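Local coordinates for SusD superfamily protein (Parabacteroides distasonis, PDB 3OTN) that probably binds nutrients such as carbohydrates at the bacterial outer membrane, as a member of the SusD family, at residues A370-D375 and S404-E409; D384-I389 and E408-Q413. One frame throughout, in Å; residues are numbered along the deposited sequence.

Overall arrangement
Both contacts lie on the same side of the chain's centre, their own centres about 10 Å apart, and both use helix 403-418. Along the chain, helix 360-375 comes first, then helix 380-392, then helix 403-418. Interaction 1 brings the end of the first helix against the start of the third, while interaction 2 places the second beside the next turns of that third helix. Glu-408 and Glu-409 belong to both. The contacts also meet directly, with Phe-406 CZ 3.6 Å from Val-386 CG2. All four segments belong to the RagB/SusD part of the chain; the two contacts pack helix 403-418 against both of the helices that precede it.

Interaction 1 (A370-D375 and S404-E409); sequences AQVNAD and SAFLEE. With ACT (acetate ion), chain H.
The Phe-406 ring meets Val-372 obliquely, with CD2 4.3 Å from Val-372 CG2, and the Phe-406 side chain also packs on Pro-378, Ser-382, Val-386 and Phe-398. This is the aromatic end of an antiparallel helix-helix packing in the largely helical SusD fold: the axes of the two short segments come within 10.0 Å of each other and their directions differ by 158°. The second flat group, the amide of Asn-373, has both methyls of Leu-407 on one side of its plane, reached at a slant. Its ND2 lies 3.7 Å from Leu-407 CD1, whereas OD1 is 3.8 Å from Leu-407 CD2, and the two side chains run roughly perpendicular. The contact is van der Waals in kind; the amide's polar need is met instead by a hydrogen bond from ND2 to the carbonyl of Glu-369. With Leu-407 CG trans to its backbone N (chi1 -178°), the isobutyl group extends across the gap, and CD1 also reaches Val-372 CG1 at 3.8 Å. At the solvent-facing border, an acetate oxygen (O) sits 2.8 Å from Glu-408 OE2, close enough that one of the two acids probably holds a proton. On helix 360-375 itself, Gln-371 NE2 donates to the anti lone pair of Asp-375 OD2, which lies essentially in the amide plane, at 2.9 Å and an almost straight 177°.

Interaction 2 (D384-I389 and E408-Q413); sequences DIVNQI and EEVWDQ. With EDO (1,2-ethanediol), chain S.
Val-386 is the residue that reaches both Glu-409 and Val-410. Its CG1 rests 3.7 Å from Glu-409 CG, the two side chains crossing at a slant, while CG2 meets Val-410 CG2 at 3.8 Å with the side chains nearly perpendicular. One turn on, Ile-389 and Gln-413 pass each other in opposite directions, and Ile-389 CG2 comes to 4.0 Å from Gln-413 OE1. Glu-409 thus offers its CG, and Gln-413 its CB and its amide oxygen, to the methyls.

Their polar ends are fixed in the next shell. A bend in the Glu-409 chain (chi2 61°) turns the carboxylate along its own helix, where Gln-413 NE2 donates to OE2 at 2.7 Å, arriving above the carboxylate plane. That oxygen also forms a salt bridge with Arg-390, and Arg-301 NH1 is hydrogen-bonded to Gln-413 OE1. An alanine here in place of Glu-409, lacking the carboxylate and CG, would probably leave Arg-390 and Gln-413 NE2 without this mate and open a gap beside Val-386 CG1. Further out, Phe-398 touches both Val-386 and Glu-409, while from helix 360-375 Leu-365 touches Ile-389 and Ala-368 touches Val-410.

The axes of the two short segments come within 10.5 Å and their directions differ by 37°, a roughly co-directional pair backed by a third helix, consistent with the TPR-like helical packing of SusD proteins.

Interaction 1 (A370-D375 and S404-E409)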
ATOM      1  N   ALA A 370      -7.665   1.040  16.285  1.00 20.73           N
ATOM      2  CA  ALA A 370      -8.094   2.343  16.792  1.00 22.03           C
ATOM      3  C   ALA A 370      -8.993   2.223  18.027  1.00 23.97           C
ATOM      4  O   ALA A 370      -8.852   2.997  18.995  1.00 22.56           O
ATOM      5  CB  ALA A 370      -8.828   3.135  15.682  1.00 21.08           C
ATOM      6  N   GLN A 371      -9.940   1.279  17.968  1.00 25.08           N
ATOM      7  CA  GLN A 371     -10.935   1.092  19.026  1.00 25.60           C
ATOM      8  C   GLN A 371     -10.259   0.683  20.328  1.00 24.65           C
ATOM      9  O   GLN A 371     -10.533   1.282  21.385  1.00 24.51           O
ATOM     10  CB  GLN A 371     -12.016   0.063  18.619  1.00 25.82           C
ATOM     11  CG  GLN A 371     -13.149  -0.078  19.607  1.00 28.27           C
ATOM     12  CD  GLN A 371     -12.870  -1.130  20.685  1.00 27.59           C
ATOM     13  OE1 GLN A 371     -12.472  -2.245  20.370  1.00 25.51           O
ATOM     14  NE2 GLN A 371     -13.090  -0.780  21.946  1.00 25.63           N
ATOM     15  N   VAL A 372      -9.377  -0.316  20.264  1.00 24.69           N
ATOM     16  CA  VAL A 372      -8.696  -0.754  21.474  1.00 27.45           C
ATOM     17  C   VAL A 372      -7.771   0.337  22.050  1.00 26.74           C
ATOM     18  O   VAL A 372      -7.642   0.460  23.264  1.00 26.89           O
ATOM     19  CB  VAL A 372      -7.943  -2.101  21.323  1.00 26.16           C
ATOM     20  CG1 VAL A 372      -6.672  -1.952  20.500  1.00 27.43           C
ATOM     21  CG2 VAL A 372      -7.628  -2.645  22.708  1.00 31.75           C
ATOM     22  N   ASN A 373      -7.150   1.119  21.184  1.00 25.42           N
ATOM     23  CA  ASN A 373      -6.295   2.219  21.608  1.00 26.62           C
ATOM     24  C   ASN A 373      -7.103   3.368  22.220  1.00 27.97           C
ATOM     25  O   ASN A 373      -6.711   3.919  23.231  1.00 29.46           O
ATOM     26  CB  ASN A 373      -5.431   2.725  20.421  1.00 25.42           C
ATOM     27  CG  ASN A 373      -4.103   1.973  20.278  1.00 27.20           C
ATOM     28  OD1 ASN A 373      -3.245   2.066  21.144  1.00 31.75           O
ATOM     29  ND2 ASN A 373      -3.919   1.276  19.165  1.00 25.99           N
ATOM     30  N   ALA A 374      -8.229   3.733  21.609  1.00 29.67           N
ATOM     31  CA  ALA A 374      -9.101   4.773  22.191  1.00 29.92           C
ATOM     32  C   ALA A 374      -9.688   4.309  23.516  1.00 34.85           C
ATOM     33  O   ALA A 374      -9.515   4.972  24.543  1.00 37.89           O
ATOM     34  CB  ALA A 374     -10.211   5.163  21.227  1.00 28.28           C
ATOM     35  N   ASP A 375     -10.380   3.171  23.492  1.00 34.11           N
ATOM     36  CA  ASP A 375     -11.152   2.703  24.644  1.00 34.76           C
ATOM     37  C   ASP A 375     -10.347   1.937  25.703  1.00 35.74           C
ATOM     38  O   ASP A 375     -10.859   1.678  26.786  1.00 37.60           O
ATOM     39  CB  ASP A 375     -12.334   1.828  24.185  1.00 31.37           C
ATOM     40  CG  ASP A 375     -13.319   2.576  23.289  1.00 34.77           C
ATOM     41  OD1 ASP A 375     -13.400   3.817  23.389  1.00 38.85           O
ATOM     42  OD2 ASP A 375     -14.013   1.922  22.473  1.00 32.54           O
ATOM     43  N   SER A 404      -3.517  -5.094  25.881  1.00 30.11           N
ATOM     44  CA  SER A 404      -2.206  -5.120  25.242  0.50 31.01           C
ATOM     45  C   SER A 404      -2.048  -6.393  24.388  1.00 30.05           C
ATOM     46  O   SER A 404      -1.600  -6.326  23.249  1.00 25.69           O
ATOM     47  CB  SER A 404      -1.113  -5.024  26.317  0.50 32.73           C
ATOM     48  OG  SER A 404       0.175  -5.114  25.762  0.50 36.61           O
ATOM     49  N   ALA A 405      -2.421  -7.543  24.958  1.00 26.76           N
ATOM     50  CA  ALA A 405      -2.404  -8.803  24.209  1.00 28.03           C
ATOM     51  C   ALA A 405      -3.346  -8.724  22.999  1.00 27.77           C
ATOM     52  O   ALA A 405      -3.016  -9.262  21.938  1.00 25.70           O
ATOM     53  CB  ALA A 405      -2.786 -10.004  25.073  1.00 27.68           C
ATOM     54  N   PHE A 406      -4.515  -8.089  23.169  1.00 25.62           N
ATOM     55  CA  PHE A 406      -5.442  -7.900  22.039  1.00 25.87           C
ATOM     56  C   PHE A 406      -4.868  -7.000  20.949  1.00 24.44           C
ATOM     57  O   PHE A 406      -4.992  -7.313  19.770  1.00 26.11           O
ATOM     58  CB  PHE A 406      -6.815  -7.392  22.474  1.00 27.80           C
ATOM     59  CG  PHE A 406      -7.828  -7.431  21.375  1.00 24.46           C
ATOM     60  CD1 PHE A 406      -8.577  -8.573  21.152  1.00 34.29           C
ATOM     61  CD2 PHE A 406      -8.037  -6.321  20.559  1.00 24.42           C
ATOM     62  CE1 PHE A 406      -9.506  -8.612  20.139  1.00 31.55           C
ATOM     63  CE2 PHE A 406      -8.941  -6.370  19.530  1.00 26.22           C
ATOM     64  CZ  PHE A 406      -9.670  -7.510  19.318  1.00 25.84           C
ATOM     65  N   LEU A 407      -4.248  -5.885  21.321  1.00 23.71           N
ATOM     66  CA  LEU A 407      -3.588  -5.040  20.334  1.00 23.04           C
ATOM     67  C   LEU A 407      -2.505  -5.802  19.556  1.00 23.50           C
ATOM     68  O   LEU A 407      -2.389  -5.660  18.331  1.00 22.31           O
ATOM     69  CB  LEU A 407      -3.014  -3.801  21.001  1.00 22.67           C
ATOM     70  CG  LEU A 407      -2.322  -2.749  20.140  1.00 29.98           C
ATOM     71  CD1 LEU A 407      -3.180  -2.344  18.951  1.00 25.39           C
ATOM     72  CD2 LEU A 407      -1.967  -1.548  21.001  1.00 26.41           C
ATOM     73  N   GLU A 408      -1.730  -6.637  20.249  1.00 22.90           N
ATOM     74  CA  GLU A 408      -0.682  -7.380  19.571  1.00 24.27           C
ATOM     75  C   GLU A 408      -1.255  -8.460  18.632  1.00 23.10           C
ATOM     76  O   GLU A 408      -0.643  -8.769  17.592  1.00 23.55           O
ATOM     77  CB  GLU A 408       0.325  -7.941  20.584  1.00 22.91           C
ATOM     78  CG  GLU A 408       1.097  -6.815  21.262  1.00 25.40           C
ATOM     79  CD  GLU A 408       2.258  -7.262  22.126  1.00 36.45           C
ATOM     80  OE1 GLU A 408       2.581  -8.461  22.144  1.00 29.65           O
ATOM     81  OE2 GLU A 408       2.863  -6.372  22.769  1.00 36.22           O
ATOM     82  N   GLU A 409      -2.403  -9.031  18.984  1.00 25.38           N
ATOM     83  CA  GLU A 409      -3.098  -9.984  18.089  1.00 24.81           C
ATOM     84  C   GLU A 409      -3.623  -9.293  16.832  1.00 25.55           C
ATOM     85  O   GLU A 409      -3.550  -9.882  15.755  1.00 24.98           O
ATOM     86  CB  GLU A 409      -4.238 -10.698  18.809  1.00 25.88           C
ATOM     87  CG  GLU A 409      -5.091 -11.618  17.925  1.00 27.42           C
ATOM     88  CD  GLU A 409      -4.301 -12.764  17.304  1.00 27.32           C
ATOM     89  OE1 GLU A 409      -3.235 -13.157  17.828  1.00 29.66           O
ATOM     90  OE2 GLU A 409      -4.784 -13.297  16.298  1.00 31.52           O
TER
HETATM   91  C   ACT H 607       1.764  -2.666  23.425  1.00 56.81           C
HETATM   92  O   ACT H 607       1.719  -3.912  23.369  1.00 54.70           O
HETATM   93  OXT ACT H 607       0.832  -2.149  24.078  1.00 57.39           O
HETATM   94  CH3 ACT H 607       2.844  -1.831  22.784  1.00 54.06           C

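Interaction 2 (D384-I389 and E408-Q413)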
ATOM      1  N   ASP A 384     -15.011  -9.666  17.244  1.00 28.33           N
ATOM      2  CA  ASP A 384     -15.566 -10.384  16.089  1.00 27.11           C
ATOM      3  C   ASP A 384     -14.663 -10.244  14.847  1.00 25.33           C
ATOM      4  O   ASP A 384     -14.509 -11.188  14.105  1.00 25.98           O
ATOM      5  CB  ASP A 384     -17.003  -9.905  15.765  1.00 25.85           C
ATOM      6  CG  ASP A 384     -18.031 -10.337  16.794  1.00 29.35           C
ATOM      7  OD1 ASP A 384     -17.759 -11.239  17.615  1.00 37.85           O
ATOM      8  OD2 ASP A 384     -19.141  -9.764  16.787  1.00 31.96           O
ATOM      9  N   ILE A 385     -14.068  -9.072  14.630  1.00 27.23           N
ATOM     10  CA  ILE A 385     -13.169  -8.827  13.477  1.00 25.50           C
ATOM     11  C   ILE A 385     -11.943  -9.762  13.533  1.00 25.31           C
ATOM     12  O   ILE A 385     -11.655 -10.469  12.561  1.00 28.20           O
ATOM     13  CB  ILE A 385     -12.751  -7.325  13.416  1.00 25.95           C
ATOM     14  CG1 ILE A 385     -13.905  -6.488  12.862  1.00 24.84           C
ATOM     15  CG2 ILE A 385     -11.429  -7.094  12.612  1.00 24.56           C
ATOM     16  CD1 ILE A 385     -13.797  -4.984  13.180  1.00 22.01           C
ATOM     17  N   VAL A 386     -11.287  -9.812  14.689  1.00 24.10           N
ATOM     18  CA  VAL A 386     -10.152 -10.697  14.891  1.00 25.19           C
ATOM     19  C   VAL A 386     -10.552 -12.166  14.704  1.00 25.98           C
ATOM     20  O   VAL A 386      -9.840 -12.920  14.045  1.00 24.67           O
ATOM     21  CB  VAL A 386      -9.476 -10.464  16.275  1.00 26.62           C
ATOM     22  CG1 VAL A 386      -8.518 -11.565  16.596  1.00 25.97           C
ATOM     23  CG2 VAL A 386      -8.725  -9.125  16.254  1.00 24.10           C
ATOM     24  N   ASN A 387     -11.708 -12.566  15.229  1.00 24.63           N
ATOM     25  CA  ASN A 387     -12.147 -13.964  15.060  1.00 25.71           C
ATOM     26  C   ASN A 387     -12.585 -14.349  13.637  1.00 26.46           C
ATOM     27  O   ASN A 387     -12.409 -15.492  13.234  1.00 26.74           O
ATOM     28  CB  ASN A 387     -13.227 -14.306  16.083  1.00 25.68           C
ATOM     29  CG  ASN A 387     -12.681 -14.373  17.503  1.00 29.86           C
ATOM     30  OD1 ASN A 387     -11.495 -14.622  17.724  1.00 30.20           O
ATOM     31  ND2 ASN A 387     -13.547 -14.159  18.468  1.00 27.86           N
ATOM     32  N   GLN A 388     -13.139 -13.394  12.888  1.00 28.11           N
ATOM     33  CA  GLN A 388     -13.503 -13.619  11.482  0.50 27.99           C
ATOM     34  C   GLN A 388     -12.242 -13.827  10.637  1.00 25.22           C
ATOM     35  O   GLN A 388     -12.186 -14.741   9.833  1.00 25.34           O
ATOM     36  CB  GLN A 388     -14.351 -12.455  10.937  0.50 27.86           C
ATOM     37  CG  GLN A 388     -15.785 -12.389  11.515  0.50 32.03           C
ATOM     38  CD  GLN A 388     -16.356 -10.963  11.526  0.50 36.66           C
ATOM     39  OE1 GLN A 388     -15.741 -10.030  10.989  0.50 29.77           O
ATOM     40  NE2 GLN A 388     -17.527 -10.788  12.154  0.50 26.37           N
ATOM     41  N   ILE A 389     -11.226 -12.977  10.845  1.00 25.25           N
ATOM     42  CA  ILE A 389      -9.952 -13.055  10.101  1.00 24.05           C
ATOM     43  C   ILE A 389      -9.210 -14.328  10.443  1.00 23.50           C
ATOM     44  O   ILE A 389      -8.739 -15.030   9.565  1.00 22.13           O
ATOM     45  CB  ILE A 389      -9.110 -11.733  10.250  1.00 26.67           C
ATOM     46  CG1 ILE A 389      -9.912 -10.571   9.606  1.00 20.08           C
ATOM     47  CG2 ILE A 389      -7.713 -11.878   9.624  1.00 20.26           C
ATOM     48  CD1 ILE A 389      -9.465  -9.178  10.038  1.00 21.40           C
ATOM     49  N   GLU A 408      -1.730  -6.637  20.249  1.00 22.90           N
ATOM     50  CA  GLU A 408      -0.682  -7.380  19.571  1.00 24.27           C
ATOM     51  C   GLU A 408      -1.255  -8.460  18.632  1.00 23.10           C
ATOM     52  O   GLU A 408      -0.643  -8.769  17.592  1.00 23.55           O
ATOM     53  CB  GLU A 408       0.325  -7.941  20.584  1.00 22.91           C
ATOM     54  CG  GLU A 408       1.097  -6.815  21.262  1.00 25.40           C
ATOM     55  CD  GLU A 408       2.258  -7.262  22.126  1.00 36.45           C
ATOM     56  OE1 GLU A 408       2.581  -8.461  22.144  1.00 29.65           O
ATOM     57  OE2 GLU A 408       2.863  -6.372  22.769  1.00 36.22           O
ATOM     58  N   GLU A 409      -2.403  -9.031  18.984  1.00 25.38           N
ATOM     59  CA  GLU A 409      -3.098  -9.984  18.089  1.00 24.81           C
ATOM     60  C   GLU A 409      -3.623  -9.293  16.832  1.00 25.55           C
ATOM     61  O   GLU A 409      -3.550  -9.882  15.755  1.00 24.98           O
ATOM     62  CB  GLU A 409      -4.238 -10.698  18.809  1.00 25.88           C
ATOM     63  CG  GLU A 409      -5.091 -11.618  17.925  1.00 27.42           C
ATOM     64  CD  GLU A 409      -4.301 -12.764  17.304  1.00 27.32           C
ATOM     65  OE1 GLU A 409      -3.235 -13.157  17.828  1.00 29.66           O
ATOM     66  OE2 GLU A 409      -4.784 -13.297  16.298  1.00 31.52           O
ATOM     67  N   VAL A 410      -4.138  -8.062  16.963  1.00 23.88           N
ATOM     68  CA  VAL A 410      -4.558  -7.245  15.781  1.00 23.39           C
ATOM     69  C   VAL A 410      -3.345  -6.987  14.883  1.00 19.73           C
ATOM     70  O   VAL A 410      -3.384  -7.219  13.680  1.00 19.88           O
ATOM     71  CB  VAL A 410      -5.193  -5.910  16.220  1.00 22.74           C
ATOM     72  CG1 VAL A 410      -5.417  -4.977  15.032  1.00 20.93           C
ATOM     73  CG2 VAL A 410      -6.499  -6.164  17.007  1.00 20.80           C
ATOM     74  N   TRP A 411      -2.239  -6.569  15.499  1.00 21.86           N
ATOM     75  CA  TRP A 411      -0.985  -6.414  14.781  1.00 22.63           C
ATOM     76  C   TRP A 411      -0.605  -7.723  14.083  1.00 23.19           C
ATOM     77  O   TRP A 411      -0.270  -7.707  12.893  1.00 21.74           O
ATOM     78  CB  TRP A 411       0.140  -5.968  15.690  1.00 20.22           C
ATOM     79  CG  TRP A 411       0.066  -4.546  16.153  1.00 26.86           C
ATOM     80  CD1 TRP A 411      -0.724  -3.524  15.647  1.00 22.75           C
ATOM     81  CD2 TRP A 411       0.830  -3.974  17.202  1.00 22.86           C
ATOM     82  NE1 TRP A 411      -0.483  -2.366  16.336  1.00 24.65           N
ATOM     83  CE2 TRP A 411       0.454  -2.610  17.303  1.00 21.53           C
ATOM     84  CE3 TRP A 411       1.784  -4.481  18.095  1.00 22.99           C
ATOM     85  CZ2 TRP A 411       1.032  -1.743  18.238  1.00 24.33           C
ATOM     86  CZ3 TRP A 411       2.360  -3.608  19.031  1.00 26.47           C
ATOM     87  CH2 TRP A 411       1.968  -2.263  19.096  1.00 25.82           C
ATOM     88  N   ASP A 412      -0.691  -8.849  14.802  1.00 23.74           N
ATOM     89  CA  ASP A 412      -0.350 -10.141  14.213  1.00 23.01           C
ATOM     90  C   ASP A 412      -1.152 -10.386  12.927  1.00 23.86           C
ATOM     91  O   ASP A 412      -0.580 -10.746  11.863  1.00 22.69           O
ATOM     92  CB  ASP A 412      -0.591 -11.303  15.181  1.00 25.38           C
ATOM     93  CG  ASP A 412       0.579 -11.551  16.156  1.00 26.45           C
ATOM     94  OD1 ASP A 412       1.573 -10.779  16.220  1.00 22.39           O
ATOM     95  OD2 ASP A 412       0.487 -12.555  16.886  1.00 31.06           O
ATOM     96  N   GLN A 413      -2.466 -10.194  13.005  1.00 21.65           N
ATOM     97  CA  GLN A 413      -3.293 -10.414  11.835  1.00 19.65           C
ATOM     98  C   GLN A 413      -2.999  -9.423  10.707  1.00 15.96           C
ATOM     99  O   GLN A 413      -3.156  -9.775   9.547  1.00 17.17           O
ATOM    100  CB  GLN A 413      -4.787 -10.485  12.178  1.00 21.69           C
ATOM    101  CG  GLN A 413      -5.138 -11.612  13.145  1.00 24.51           C
ATOM    102  CD  GLN A 413      -4.564 -12.951  12.720  1.00 22.93           C
ATOM    103  OE1 GLN A 413      -4.546 -13.265  11.535  1.00 25.81           O
ATOM    104  NE2 GLN A 413      -4.088 -13.737  13.676  1.00 20.97           N
TER
HETATM  105  C1  EDO S 632     -18.162  -6.971  10.827  1.00 49.94           C
HETATM  106  O1  EDO S 632     -18.324  -7.832  11.959  1.00 49.23           O
HETATM  107  C2  EDO S 632     -17.456  -7.724   9.707  1.00 48.29           C
HETATM  108  O2  EDO S 632     -17.920  -7.236   8.441  1.00 57.68           O